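Local coordinates for protein FdhC (Acinetobacter nosocomialis, PDB 5KTC) that probably transfers a 3-hydroxybutanoyl group from coenzyme A to the amino group of a dTDP-linked 3-amino-3,6-dideoxygalactose, as a sugar N-acyltransferase of the GNAT superfamily, at residues Asn9-Arg14 / Ala108-Leu113; Ile68-Ser71 / Pro76-Thr79; Ser128-Met133 / Ser141-Met146; Lys55-Glu58 / Glu62-Tyr65. All coordinates share one frame; numbering follows the deposited sequence.

Interaction 1: Asn9-Arg14 / Ala108-Leu113. With COA (coenzyme A), chain D.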
# COMPACT_ATOMS: atom_id res chain seq x y z
N ASN A 9 -12.63 -6.99 -0.34
CA ASN A 9 -13.34 -8.14 0.19
C ASN A 9 -13.07 -8.57 1.62
O ASN A 9 -13.98 -8.93 2.34
CB ASN A 9 -13.08 -9.34 -0.70
CG ASN A 9 -14.26 -9.70 -1.53
OD1 ASN A 9 -15.25 -8.94 -1.65
ND2 ASN A 9 -14.20 -10.87 -2.10
N THR A 10 -11.81 -8.64 1.97
CA THR A 10 -11.42 -9.14 3.25
C THR A 10 -10.69 -8.12 4.07
O THR A 10 -10.38 -8.43 5.19
CB THR A 10 -10.63 -10.42 3.20
OG1 THR A 10 -9.27 -10.22 2.73
CG2 THR A 10 -11.40 -11.52 2.33
N THR A 11 -10.44 -6.95 3.51
CA THR A 11 -9.67 -5.89 4.20
C THR A 11 -10.26 -4.53 3.96
O THR A 11 -11.09 -4.36 3.09
CB THR A 11 -8.20 -5.86 3.71
OG1 THR A 11 -8.23 -5.72 2.29
CG2 THR A 11 -7.41 -7.12 4.10
N TYR A 12 -9.82 -3.54 4.77
CA TYR A 12 -10.15 -2.17 4.57
C TYR A 12 -9.01 -1.33 5.11
O TYR A 12 -8.16 -1.83 5.85
CB TYR A 12 -11.45 -1.78 5.24
CG TYR A 12 -11.54 -1.91 6.73
CD1 TYR A 12 -11.96 -3.10 7.33
CD2 TYR A 12 -11.21 -0.87 7.56
CE1 TYR A 12 -12.10 -3.22 8.69
CE2 TYR A 12 -11.33 -1.00 8.95
CZ TYR A 12 -11.75 -2.18 9.53
OH TYR A 12 -11.79 -2.35 10.93
N LEU A 13 -8.97 -0.10 4.66
CA LEU A 13 -7.90 0.84 5.03
C LEU A 13 -8.51 2.04 5.68
O LEU A 13 -9.54 2.50 5.25
CB LEU A 13 -7.13 1.37 3.80
CG LEU A 13 -6.41 0.44 2.81
CD1 LEU A 13 -5.26 1.07 2.05
CD2 LEU A 13 -6.02 -0.91 3.29
N ARG A 14 -7.80 2.63 6.63
CA ARG A 14 -8.17 3.94 7.17
C ARG A 14 -6.95 4.74 7.53
O ARG A 14 -5.89 4.14 7.83
CB ARG A 14 -9.13 3.81 8.34
CG ARG A 14 -8.51 3.20 9.59
CD ARG A 14 -8.79 4.05 10.85
NE ARG A 14 -8.22 3.41 12.02
CZ ARG A 14 -6.99 3.55 12.48
NH1 ARG A 14 -6.14 4.40 11.91
NH2 ARG A 14 -6.61 2.84 13.56
N ALA A 108 -2.55 -8.91 0.54
CA ALA A 108 -1.50 -8.25 -0.29
C ALA A 108 -2.11 -7.76 -1.60
O ALA A 108 -1.93 -6.60 -2.01
CB ALA A 108 -0.30 -9.17 -0.51
N VAL A 109 -2.88 -8.62 -2.24
CA VAL A 109 -3.57 -8.25 -3.49
C VAL A 109 -4.57 -7.13 -3.25
O VAL A 109 -4.64 -6.14 -4.01
CB VAL A 109 -4.27 -9.45 -4.18
CG1 VAL A 109 -4.93 -9.04 -5.45
CG2 VAL A 109 -3.30 -10.58 -4.42
N GLU A 110 -5.39 -7.28 -2.22
CA GLU A 110 -6.45 -6.29 -2.01
C GLU A 110 -5.88 -4.87 -1.70
O GLU A 110 -6.34 -3.85 -2.21
CB GLU A 110 -7.32 -6.72 -0.81
CG GLU A 110 -8.12 -8.01 -1.07
CD GLU A 110 -9.05 -8.41 0.06
OE1 GLU A 110 -9.33 -7.64 0.99
OE2 GLU A 110 -9.57 -9.51 -0.05
N SER A 111 -4.89 -4.88 -0.82
CA SER A 111 -4.26 -3.60 -0.37
C SER A 111 -3.53 -2.91 -1.51
O SER A 111 -3.69 -1.69 -1.71
CB SER A 111 -3.37 -3.82 0.86
OG SER A 111 -2.31 -4.70 0.64
N ALA A 112 -2.83 -3.68 -2.36
CA ALA A 112 -2.20 -3.08 -3.52
C ALA A 112 -3.26 -2.40 -4.46
O ALA A 112 -3.12 -1.23 -4.91
CB ALA A 112 -1.32 -4.11 -4.29
N LEU A 113 -4.37 -3.12 -4.68
CA LEU A 113 -5.39 -2.61 -5.53
C LEU A 113 -6.02 -1.36 -4.96
O LEU A 113 -6.35 -0.45 -5.70
CB LEU A 113 -6.49 -3.68 -5.81
CG LEU A 113 -5.95 -4.88 -6.57
CD1 LEU A 113 -6.97 -6.05 -6.48
CD2 LEU A 113 -5.63 -4.47 -8.03
N1A COA D . -3.16 -12.65 -8.64
C2A COA D . -3.69 -13.62 -7.85
N3A COA D . -3.14 -13.99 -6.69
C4A COA D . -2.08 -13.32 -6.25
C5A COA D . -1.48 -12.22 -7.04
C6A COA D . -2.09 -11.91 -8.31
N6A COA D . -1.61 -10.95 -9.10
N7A COA D . -0.45 -11.75 -6.35
C8A COA D . -0.37 -12.48 -5.22
N9A COA D . -1.35 -13.43 -5.17
C1B COA D . -1.61 -14.39 -4.08
C2B COA D . -0.28 -15.01 -3.62
O2B COA D . 0.11 -16.15 -4.40
C3B COA D . -0.56 -15.30 -2.19
O3B COA D . -1.36 -16.49 -2.14
P3B COA D . -0.72 -17.87 -1.62
O7A COA D . -1.18 -17.88 -0.16
O8A COA D . -1.53 -18.71 -2.56
O9A COA D . 0.77 -17.80 -1.83
C4B COA D . -1.42 -14.14 -1.76
O4B COA D . -2.12 -13.71 -2.93
C5B COA D . -0.65 -13.05 -1.04
O5B COA D . 0.39 -12.56 -1.87
P1A COA D . 1.89 -12.65 -1.38
O1A COA D . 2.77 -12.29 -2.56
O2A COA D . 2.19 -13.83 -0.49
O3A COA D . 2.11 -11.36 -0.43
P2A COA D . 2.34 -11.22 1.10
O4A COA D . 1.19 -11.69 1.94
O5A COA D . 3.71 -11.74 1.52
O6A COA D . 2.36 -9.63 1.28
CBP COA D . 4.07 -7.96 1.73
CCP COA D . 3.43 -8.90 0.70
CDP COA D . 5.22 -7.27 1.04
CEP COA D . 3.06 -6.92 2.21
CAP COA D . 4.56 -8.80 2.94
OAP COA D . 5.28 -9.94 2.37
C9P COA D . 5.37 -8.05 3.91
O9P COA D . 4.94 -7.32 4.83
N8P COA D . 6.70 -8.19 3.73
C7P COA D . 7.62 -7.52 4.57
C6P COA D . 7.71 -6.03 4.40
C5P COA D . 8.21 -5.71 3.01
O5P COA D . 9.23 -6.27 2.59
N4P COA D . 7.48 -4.86 2.31
C3P COA D . 7.78 -4.57 0.90
C2P COA D . 8.98 -3.61 0.74
S1P COA D . 9.43 -3.53 -1.04
O HOH W 1 -10.73 -10.99 -1.96
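Asn9 meets Glu110 at the edge of the contact: its CB lies 3.6 Å from Glu110 OE2, while a water 2.7 Å from Glu110 OE2 links that oxygen, weakly, to ND2. Thr10 comes next and takes both carboxylate oxygens. Its backbone N donates to Glu110 OE1 over 2.8 Å on the syn side, close to the carboxylate plane. Its hydroxyl instead approaches from above that plane, OG1 donating a hydrogen bond to Glu110 OE2 at 2.9 Å; Thr104 OG1 is a further partner of this hydroxyl. Thr11 then supplies a short bond, OG1 to Glu110 OE1 at 2.6 Å, on the anti side. With chi1 at 55°, its OG1 sits between the backbone N and the carbonyl carbon, turned to the helix. Glu110 reaches across with its chain extended beyond CG, and three protein donors fix the rotation of its carboxylate; they would probably stabilise a negative charge there. Further on, Leu13 points toward the helix and packs on Phe66 and Ile68 of the adjacent strand 63-70. A single residue of helix 107-122, Glu110, thus ties down the loop leading into edge strand 11-15 and the strand's first residue, while Ala108 and Val109 line the coenzyme A pocket and helices 137-146 and 175-178 pack alongside through Phe142 and Phe177.

Interaction 2: Ile68-Ser71 / Pro76-Thr79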
# COMPACT_ATOMS: atom_id res chain seq x y z
N ILE A 68 -3.98 -1.03 7.55
CA ILE A 68 -4.69 -2.06 6.86
C ILE A 68 -5.36 -2.91 7.94
O ILE A 68 -4.67 -3.35 8.88
CB ILE A 68 -3.79 -2.94 6.00
CG1 ILE A 68 -2.95 -2.13 4.99
CG2 ILE A 68 -4.67 -3.98 5.28
CD1 ILE A 68 -1.90 -2.96 4.25
N PHE A 69 -6.66 -3.18 7.79
CA PHE A 69 -7.46 -3.94 8.77
C PHE A 69 -8.04 -5.16 8.11
O PHE A 69 -8.34 -5.10 6.94
CB PHE A 69 -8.63 -3.11 9.31
CG PHE A 69 -8.26 -2.16 10.40
CD1 PHE A 69 -7.81 -0.84 10.09
CD2 PHE A 69 -8.34 -2.58 11.74
CE1 PHE A 69 -7.46 0.02 11.13
CE2 PHE A 69 -7.97 -1.72 12.75
CZ PHE A 69 -7.53 -0.42 12.44
N ARG A 70 -8.20 -6.25 8.87
CA ARG A 70 -9.05 -7.34 8.42
C ARG A 70 -10.52 -7.09 8.82
O ARG A 70 -10.84 -6.70 9.96
CB ARG A 70 -8.49 -8.70 8.73
CG ARG A 70 -8.47 -9.13 10.14
CD ARG A 70 -7.78 -10.45 10.27
NE ARG A 70 -8.69 -11.52 9.83
CZ ARG A 70 -8.32 -12.73 9.47
NH1 ARG A 70 -7.03 -13.06 9.39
NH2 ARG A 70 -9.25 -13.62 9.12
N SER A 71 -11.38 -7.21 7.81
CA SER A 71 -12.79 -6.92 7.91
C SER A 71 -13.58 -7.80 8.86
O SER A 71 -14.56 -7.34 9.38
CB SER A 71 -13.45 -7.13 6.54
OG SER A 71 -12.86 -6.24 5.62
N PRO A 76 -6.03 -4.91 13.23
CA PRO A 76 -5.04 -4.32 12.35
C PRO A 76 -4.05 -5.35 11.90
O PRO A 76 -3.63 -6.19 12.70
CB PRO A 76 -4.40 -3.27 13.23
CG PRO A 76 -4.47 -3.83 14.61
CD PRO A 76 -5.79 -4.53 14.64
N ILE A 77 -3.77 -5.37 10.59
CA ILE A 77 -2.87 -6.37 10.00
C ILE A 77 -1.71 -5.73 9.21
O ILE A 77 -0.87 -6.44 8.74
CB ILE A 77 -3.63 -7.33 9.09
CG1 ILE A 77 -4.42 -6.57 7.98
CG2 ILE A 77 -4.65 -8.17 9.91
CD1 ILE A 77 -4.91 -7.52 6.89
N GLY A 78 -1.64 -4.40 9.10
CA GLY A 78 -0.49 -3.80 8.45
C GLY A 78 -0.59 -2.33 8.12
O GLY A 78 -1.43 -1.61 8.67
N THR A 79 0.32 -1.90 7.22
CA THR A 79 0.43 -0.53 6.86
C THR A 79 0.61 -0.37 5.38
O THR A 79 1.10 -1.29 4.68
CB THR A 79 1.61 0.19 7.54
OG1 THR A 79 2.86 -0.44 7.19
CG2 THR A 79 1.40 0.17 8.99
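Ile68 and Gly78 form the hydrogen-bonded pair of this antiparallel hairpin, Ile68 N donating to Gly78 O over 2.8 Å in a nearly straight line (175°). The carbonyl of Ile68 answers with two bonds: Ile77 N reaches Ile68 O at 2.8 Å, and Gly78 N reaches Ile68 O at 3.2 Å along a more bent path. Two consecutive residues facing one is a classic beta bulge, and it shifts the register by one before Phe69 pairs with Pro76. Gly78 has a phi of 168°, at which a CB would jam against the preceding carbonyl oxygen. Outward from these bonds, Ile68 and Ile77 cross at about a right angle, with Ile68 CG2 3.7 Å from Ile77 CG1. Ile68 CD1 extends along the partner strand to 3.5 Å from Thr79 O. Round the other side of the sheet, Phe69 CE2 touches Pro76 CB at 3.9 Å. Arg70 lays its aliphatic part across Ile77, CD lying 3.9 Å from Ile77 CG2, before its guanidinium goes on to Asp72 and the carbonyl of His102. Strands 63-70 and 75-86 are therefore locked by backbone polarity at the bulge and by branched aliphatic packing next to it, a chemistry in which one buried carbonyl serves two amides and the charged end of Arg70 is spent outside the pair.

Interaction 3: Ser128-Met133 / Ser141-Met146. With COA (coenzyme A), chain D.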
# COMPACT_ATOMS: atom_id res chain seq x y z
N SER A 128 2.56 5.69 -10.99
CA SER A 128 2.97 5.36 -9.64
C SER A 128 4.42 4.93 -9.75
O SER A 128 4.76 4.30 -10.71
CB SER A 128 2.14 4.23 -9.07
OG SER A 128 2.48 4.13 -7.72
N HIS A 129 5.25 5.36 -8.81
CA HIS A 129 6.65 4.91 -8.74
C HIS A 129 6.86 4.20 -7.42
O HIS A 129 6.32 4.59 -6.42
CB HIS A 129 7.60 6.11 -8.78
CG HIS A 129 7.49 6.95 -10.02
ND1 HIS A 129 8.21 8.11 -10.16
CD2 HIS A 129 6.74 6.83 -11.16
CE1 HIS A 129 7.94 8.65 -11.35
NE2 HIS A 129 7.06 7.90 -11.97
N PHE A 130 7.68 3.13 -7.42
CA PHE A 130 8.12 2.53 -6.15
C PHE A 130 9.38 1.69 -6.39
O PHE A 130 9.78 1.43 -7.52
CB PHE A 130 7.02 1.65 -5.52
CG PHE A 130 6.50 0.60 -6.44
CD1 PHE A 130 5.46 0.88 -7.30
CD2 PHE A 130 7.09 -0.69 -6.49
CE1 PHE A 130 4.98 -0.10 -8.17
CE2 PHE A 130 6.62 -1.67 -7.36
CZ PHE A 130 5.56 -1.37 -8.19
N GLU A 131 9.99 1.24 -5.29
CA GLU A 131 11.17 0.39 -5.36
C GLU A 131 11.06 -0.80 -4.41
O GLU A 131 10.30 -0.74 -3.44
CB GLU A 131 12.41 1.19 -5.04
CG GLU A 131 12.52 1.83 -3.69
CD GLU A 131 12.11 3.27 -3.59
OE1 GLU A 131 11.67 3.69 -2.51
OE2 GLU A 131 12.24 4.01 -4.57
N VAL A 132 11.84 -1.85 -4.69
CA VAL A 132 11.83 -3.08 -3.93
C VAL A 132 13.28 -3.54 -3.81
O VAL A 132 14.01 -3.53 -4.81
CB VAL A 132 11.06 -4.15 -4.68
CG1 VAL A 132 11.03 -5.47 -3.94
CG2 VAL A 132 9.64 -3.67 -5.01
N MET A 133 13.72 -3.88 -2.61
CA MET A 133 15.12 -4.31 -2.46
C MET A 133 15.43 -5.56 -3.21
O MET A 133 14.66 -6.47 -3.24
CB MET A 133 15.50 -4.50 -0.99
CG MET A 133 15.78 -3.17 -0.28
SD MET A 133 16.57 -3.40 1.34
CE MET A 133 18.29 -3.75 0.89
N SER A 141 8.20 -10.44 -7.73
CA SER A 141 7.36 -11.30 -8.50
C SER A 141 5.88 -10.83 -8.45
O SER A 141 5.14 -10.80 -9.46
CB SER A 141 7.58 -12.73 -8.00
OG SER A 141 6.67 -13.57 -8.62
N PHE A 142 5.46 -10.39 -7.26
CA PHE A 142 4.15 -9.82 -7.09
C PHE A 142 3.88 -8.65 -8.01
O PHE A 142 2.87 -8.60 -8.65
CB PHE A 142 3.98 -9.31 -5.62
CG PHE A 142 2.65 -8.69 -5.34
CD1 PHE A 142 2.38 -7.35 -5.62
CD2 PHE A 142 1.62 -9.47 -4.77
CE1 PHE A 142 1.13 -6.81 -5.35
CE2 PHE A 142 0.39 -8.93 -4.52
CZ PHE A 142 0.13 -7.59 -4.80
N HIS A 143 4.74 -7.65 -7.93
CA HIS A 143 4.60 -6.43 -8.75
C HIS A 143 4.67 -6.70 -10.26
O HIS A 143 3.82 -6.19 -11.01
CB HIS A 143 5.63 -5.35 -8.37
CG HIS A 143 5.44 -4.80 -6.99
ND1 HIS A 143 4.26 -4.21 -6.59
CD2 HIS A 143 6.25 -4.77 -5.91
CE1 HIS A 143 4.38 -3.79 -5.34
NE2 HIS A 143 5.58 -4.13 -4.90
N LEU A 144 5.59 -7.55 -10.68
CA LEU A 144 5.64 -7.94 -12.13
C LEU A 144 4.37 -8.62 -12.54
O LEU A 144 3.80 -8.29 -13.56
CB LEU A 144 6.84 -8.83 -12.46
CG LEU A 144 8.17 -8.10 -12.31
CD1 LEU A 144 9.44 -8.95 -12.07
CD2 LEU A 144 8.36 -7.12 -13.45
N LYS A 145 3.89 -9.52 -11.74
CA LYS A 145 2.64 -10.18 -12.04
C LYS A 145 1.48 -9.19 -12.20
O LYS A 145 0.67 -9.31 -13.11
CB LYS A 145 2.27 -11.22 -10.98
CG LYS A 145 1.03 -12.10 -11.31
CD LYS A 145 0.98 -13.32 -10.37
CE LYS A 145 -0.29 -14.18 -10.50
NZ LYS A 145 -0.55 -14.62 -11.91
N MET A 146 1.35 -8.25 -11.30
CA MET A 146 0.24 -7.28 -11.40
C MET A 146 0.42 -6.28 -12.56
O MET A 146 -0.52 -5.59 -12.93
CB MET A 146 0.10 -6.50 -10.07
CG MET A 146 -1.15 -5.66 -9.94
SD MET A 146 -1.35 -5.07 -8.23
CE MET A 146 -1.94 -6.56 -7.41
N1A COA D . -3.16 -12.65 -8.64
C2A COA D . -3.69 -13.62 -7.85
N3A COA D . -3.14 -13.99 -6.69
C4A COA D . -2.08 -13.32 -6.25
C5A COA D . -1.48 -12.22 -7.04
C6A COA D . -2.09 -11.91 -8.31
N6A COA D . -1.61 -10.95 -9.10
N7A COA D . -0.45 -11.75 -6.35
C8A COA D . -0.37 -12.48 -5.22
N9A COA D . -1.35 -13.43 -5.17
C1B COA D . -1.61 -14.39 -4.08
C2B COA D . -0.28 -15.01 -3.62
O2B COA D . 0.11 -16.15 -4.40
C3B COA D . -0.56 -15.30 -2.19
O3B COA D . -1.36 -16.49 -2.14
P3B COA D . -0.72 -17.87 -1.62
O7A COA D . -1.18 -17.88 -0.16
O8A COA D . -1.53 -18.71 -2.56
O9A COA D . 0.77 -17.80 -1.83
C4B COA D . -1.42 -14.14 -1.76
O4B COA D . -2.12 -13.71 -2.93
C5B COA D . -0.65 -13.05 -1.04
O5B COA D . 0.39 -12.56 -1.87
P1A COA D . 1.89 -12.65 -1.38
O1A COA D . 2.77 -12.29 -2.56
O2A COA D . 2.19 -13.83 -0.49
O3A COA D . 2.11 -11.36 -0.43
P2A COA D . 2.34 -11.22 1.10
O4A COA D . 1.19 -11.69 1.94
O5A COA D . 3.71 -11.74 1.52
O6A COA D . 2.36 -9.63 1.28
CBP COA D . 4.07 -7.96 1.73
CCP COA D . 3.43 -8.90 0.70
CDP COA D . 5.22 -7.27 1.04
CEP COA D . 3.06 -6.92 2.21
CAP COA D . 4.56 -8.80 2.94
OAP COA D . 5.28 -9.94 2.37
C9P COA D . 5.37 -8.05 3.91
O9P COA D . 4.94 -7.32 4.83
N8P COA D . 6.70 -8.19 3.73
C7P COA D . 7.62 -7.52 4.57
C6P COA D . 7.71 -6.03 4.40
C5P COA D . 8.21 -5.71 3.01
O5P COA D . 9.23 -6.27 2.59
N4P COA D . 7.48 -4.86 2.31
C3P COA D . 7.78 -4.57 0.90
C2P COA D . 8.98 -3.61 0.74
S1P COA D . 9.43 -3.53 -1.04
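His143 reaches from helix 137-146 toward Phe130 and Val132 of strand 127-133, and its CB begins the contact 3.9 Å from Phe130 CE2. CG, set beside the backbone N by a chi1 of -66°, comes to 3.4 Å from that same CE2. Of the two ring atoms next to CG, ND1 lies against Phe130 CZ and, in plane, at the edge of the Phe142 ring; the other, CD2, is 3.7 Å from Val132 CG2. Beyond them, CE1 lies 3.7 Å from Phe130 CE2. Phe130 CE2 sits over the centre of the imidazole face, yet the two ring planes make 44°, with centroids 4.3 Å apart, so the pair is oblique. Phe142 CD1 occupies the opposite face, offset toward the rim. Held between the two phenylalanines, the imidazole sends its tip, NE2, to a hydrogen bond with O2 of the product, the hydroxyl on the transferred 3-hydroxybutanoyl group. The strand carrying Phe130 and Val132 runs parallel to strand 91-99 in the central sheet of the GNAT fold, and coenzyme A is held by backbone groups of the latter, Trp97 O and Leu99 N. Val132 turns to the thiol end of the cofactor: its CG1 is 3.8 Å from S1P. Glu131 O, on the same strand, accepts from the amide N1 of the product. At the far end of the cofactor, Phe142 CD2 lies 3.5 Å from N7A of the adenine, and Lys145 runs its aliphatic chain past the amino group, CG being 3.6 Å from N6A.

Interaction 4: Lys55-Glu58 / Glu62-Tyr65. With FUH ([[(2~{R},3~{S},5~{R})-5-[5-methyl-2,4-bis(oxidanylidene)pyrimidin-1-yl]-3-oxidanyl-oxolan-2-yl]methoxy-oxidanyl-phosphoryl] [(2~{R},3~{R},4~{S},5~{R},6~{R})-6-methyl-3,5-bis(oxidanyl)-4-[[(3~{R})-3-oxidanylbutanoyl]amino]oxan-2-yl] hydrogen phosphate), chain C.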
# COMPACT_ATOMS: atom_id res chain seq x y z
N LYS A 55 0.96 13.98 9.82
CA LYS A 55 -0.38 14.58 9.76
C LYS A 55 -0.43 15.98 9.14
O LYS A 55 -1.43 16.33 8.49
CB LYS A 55 -1.08 14.57 11.12
CG LYS A 55 -1.77 13.24 11.46
CD LYS A 55 -2.91 12.89 10.49
CE LYS A 55 -3.86 11.89 11.07
NZ LYS A 55 -4.60 11.16 10.02
N ASN A 56 0.65 16.74 9.32
CA ASN A 56 0.79 18.03 8.65
C ASN A 56 0.90 17.86 7.17
O ASN A 56 0.28 18.61 6.41
CB ASN A 56 2.03 18.79 9.10
CG ASN A 56 2.01 19.15 10.57
OD1 ASN A 56 0.94 19.32 11.20
ND2 ASN A 56 3.21 19.26 11.14
N ARG A 57 1.69 16.88 6.75
CA ARG A 57 1.84 16.55 5.33
C ARG A 57 0.49 16.10 4.75
O ARG A 57 0.11 16.52 3.66
CB ARG A 57 2.94 15.52 5.13
CG ARG A 57 4.30 16.00 5.54
CD ARG A 57 5.48 15.24 4.93
NE ARG A 57 5.55 13.84 5.37
CZ ARG A 57 5.85 13.42 6.59
NH1 ARG A 57 6.11 14.27 7.59
NH2 ARG A 57 5.82 12.11 6.85
N GLU A 58 -0.25 15.32 5.54
CA GLU A 58 -1.58 14.83 5.12
C GLU A 58 -2.54 16.02 4.97
O GLU A 58 -3.22 16.13 3.97
CB GLU A 58 -2.13 13.84 6.12
CG GLU A 58 -3.41 13.13 5.67
CD GLU A 58 -4.19 12.53 6.84
OE1 GLU A 58 -5.27 13.07 7.17
OE2 GLU A 58 -3.77 11.52 7.48
N GLU A 62 -0.10 16.13 0.81
CA GLU A 62 1.22 15.67 0.38
C GLU A 62 1.53 14.18 0.66
O GLU A 62 2.57 13.67 0.21
CB GLU A 62 2.28 16.55 1.02
CG GLU A 62 2.22 18.00 0.57
CD GLU A 62 3.01 18.95 1.47
OE1 GLU A 62 3.56 18.55 2.55
OE2 GLU A 62 3.07 20.14 1.10
N GLU A 63 0.67 13.51 1.42
CA GLU A 63 0.99 12.16 1.93
C GLU A 63 -0.22 11.56 2.58
O GLU A 63 -0.89 12.26 3.34
CB GLU A 63 2.13 12.19 2.96
CG GLU A 63 2.77 10.85 3.27
CD GLU A 63 4.14 10.97 3.92
OE1 GLU A 63 4.48 10.18 4.82
OE2 GLU A 63 4.94 11.80 3.45
N TYR A 64 -0.49 10.28 2.31
CA TYR A 64 -1.58 9.54 2.90
C TYR A 64 -1.09 8.20 3.35
O TYR A 64 -0.57 7.43 2.54
CB TYR A 64 -2.71 9.37 1.88
CG TYR A 64 -3.24 10.69 1.42
CD1 TYR A 64 -4.05 11.48 2.25
CD2 TYR A 64 -2.88 11.23 0.20
CE1 TYR A 64 -4.49 12.73 1.84
CE2 TYR A 64 -3.35 12.49 -0.22
CZ TYR A 64 -4.14 13.24 0.62
OH TYR A 64 -4.61 14.49 0.25
N TYR A 65 -1.25 7.92 4.62
CA TYR A 65 -0.68 6.75 5.30
C TYR A 65 -1.82 6.03 5.98
O TYR A 65 -2.62 6.69 6.64
CB TYR A 65 0.28 7.24 6.36
CG TYR A 65 1.16 6.29 7.06
CD1 TYR A 65 1.37 5.00 6.64
CD2 TYR A 65 1.87 6.73 8.17
CE1 TYR A 65 2.26 4.16 7.31
CE2 TYR A 65 2.76 5.91 8.85
CZ TYR A 65 2.96 4.62 8.42
OH TYR A 65 3.85 3.74 9.11
O1 FUH C . 7.19 -0.72 0.40
C1 FUH C . 7.84 -0.44 -0.61
C2 FUH C . 7.29 -0.56 -1.99
C3 FUH C . 6.16 -1.55 -2.08
O2 FUH C . 6.64 -2.89 -2.38
C4 FUH C . 5.21 -1.19 -3.19
N1 FUH C . 9.13 0.06 -0.53
C5 FUH C . 9.66 0.54 0.75
C6 FUH C . 11.09 0.02 0.99
O3 FUH C . 11.85 0.41 -0.07
C7 FUH C . 11.77 0.64 2.20
C8 FUH C . 13.29 0.36 2.30
O4 FUH C . 11.62 2.07 2.17
C9 FUH C . 9.67 2.06 0.75
O5 FUH C . 8.34 2.60 0.73
C10 FUH C . 10.28 2.56 2.00
O6 FUH C . 9.46 2.11 3.07
P1 FUH C . 9.61 2.68 4.53
O7 FUH C . 10.71 2.03 5.28
O8 FUH C . 8.25 2.40 5.17
O9 FUH C . 9.63 4.27 4.52
P2 FUH C . 10.81 5.33 4.29
O10 FUH C . 10.33 6.29 3.26
O11 FUH C . 12.04 4.53 3.88
O12 FUH C . 10.86 5.95 5.74
C11 FUH C . 11.39 7.26 5.93
C12 FUH C . 11.97 7.34 7.32
C13 FUH C . 12.85 6.13 7.69
O13 FUH C . 13.94 6.51 8.55
C14 FUH C . 11.95 5.24 8.54
C15 FUH C . 11.06 6.26 9.19
O14 FUH C . 10.91 7.37 8.28
N2 FUH C . 9.66 5.85 9.45
C16 FUH C . 8.81 5.59 8.42
C17 FUH C . 7.47 5.27 8.68
C18 FUH C . 6.48 4.99 7.57
C19 FUH C . 7.07 5.20 10.05
O15 FUH C . 5.83 4.96 10.33
N3 FUH C . 7.93 5.47 11.04
C20 FUH C . 9.18 5.82 10.73
O16 FUH C . 10.03 6.06 11.71
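Arg57 and Glu63 bridge the turn between helix 44-59 and strand 63-70, beside the thymine pocket of the dTDP-sugar site in this GNAT fold. The arginine grips side-on with two nitrogens, one to each carboxylate oxygen: NE to Glu63 OE2 at 2.9 Å, essentially straight at 178°, and NH2 to Glu63 OE1 at 3.1 Å. Both oxygens lie near the guanidinium plane, but the arginine comes in from above the carboxylate, the two planes being 58° apart. A bend at chi3 swings the guanidinium alongside the glutamate, while Trp50 adds a cation-pi contact. Glu63 OE1 also pairs with Arg81, which itself hydrogen-bonds to the nucleotide sugar, making Glu63 a second-shell link between Arg57 and a ligand-binding residue. The backbone closes the turn through Glu62 N, which donates to Arg57 O over 2.9 Å. One residue further along, Glu58 CA lies 3.2 Å from Glu63 O in a CA-H...O contact; that carbonyl oxygen is buried here and has no conventional hydrogen-bond partner in the model. Glu58 CG leans on the Tyr64 ring, 3.9 Å from CD1. Its carboxylate is held within the helix, Glu58 OE2 accepting a salt-bridge hydrogen bond from Lys55 NZ at 2.7 Å. Tyr65, with CG anti to the backbone N (chi1 -170°), extends toward the base: its OH donates to the thymine carbonyl oxygen O15 over 2.6 Å and lies 3.3 Å from the thymine methyl C18.

Overall arrangement
All four contacts are built round the same mixed GNAT sheet. Interactions 1 and 2 lie closest, with centres about 8 Å apart, because strands 11-15 and 63-70 are neighbours, joined by backbone bonds such as Tyr12 O to Phe69 N. Interactions 4 and 2 share strand 63-70 but sit about 19 Å apart between centres. Along the chain both are nested inside the loop closed by interaction 1; interaction 3 follows, its centre about 21 Å from that of interaction 2. Helices 107-122 and 137-146 pack together through Phe142, and interactions 1 and 3 both border coenzyme A, while interactions 3 and 4 touch the acyl and thymine ends of the sugar product.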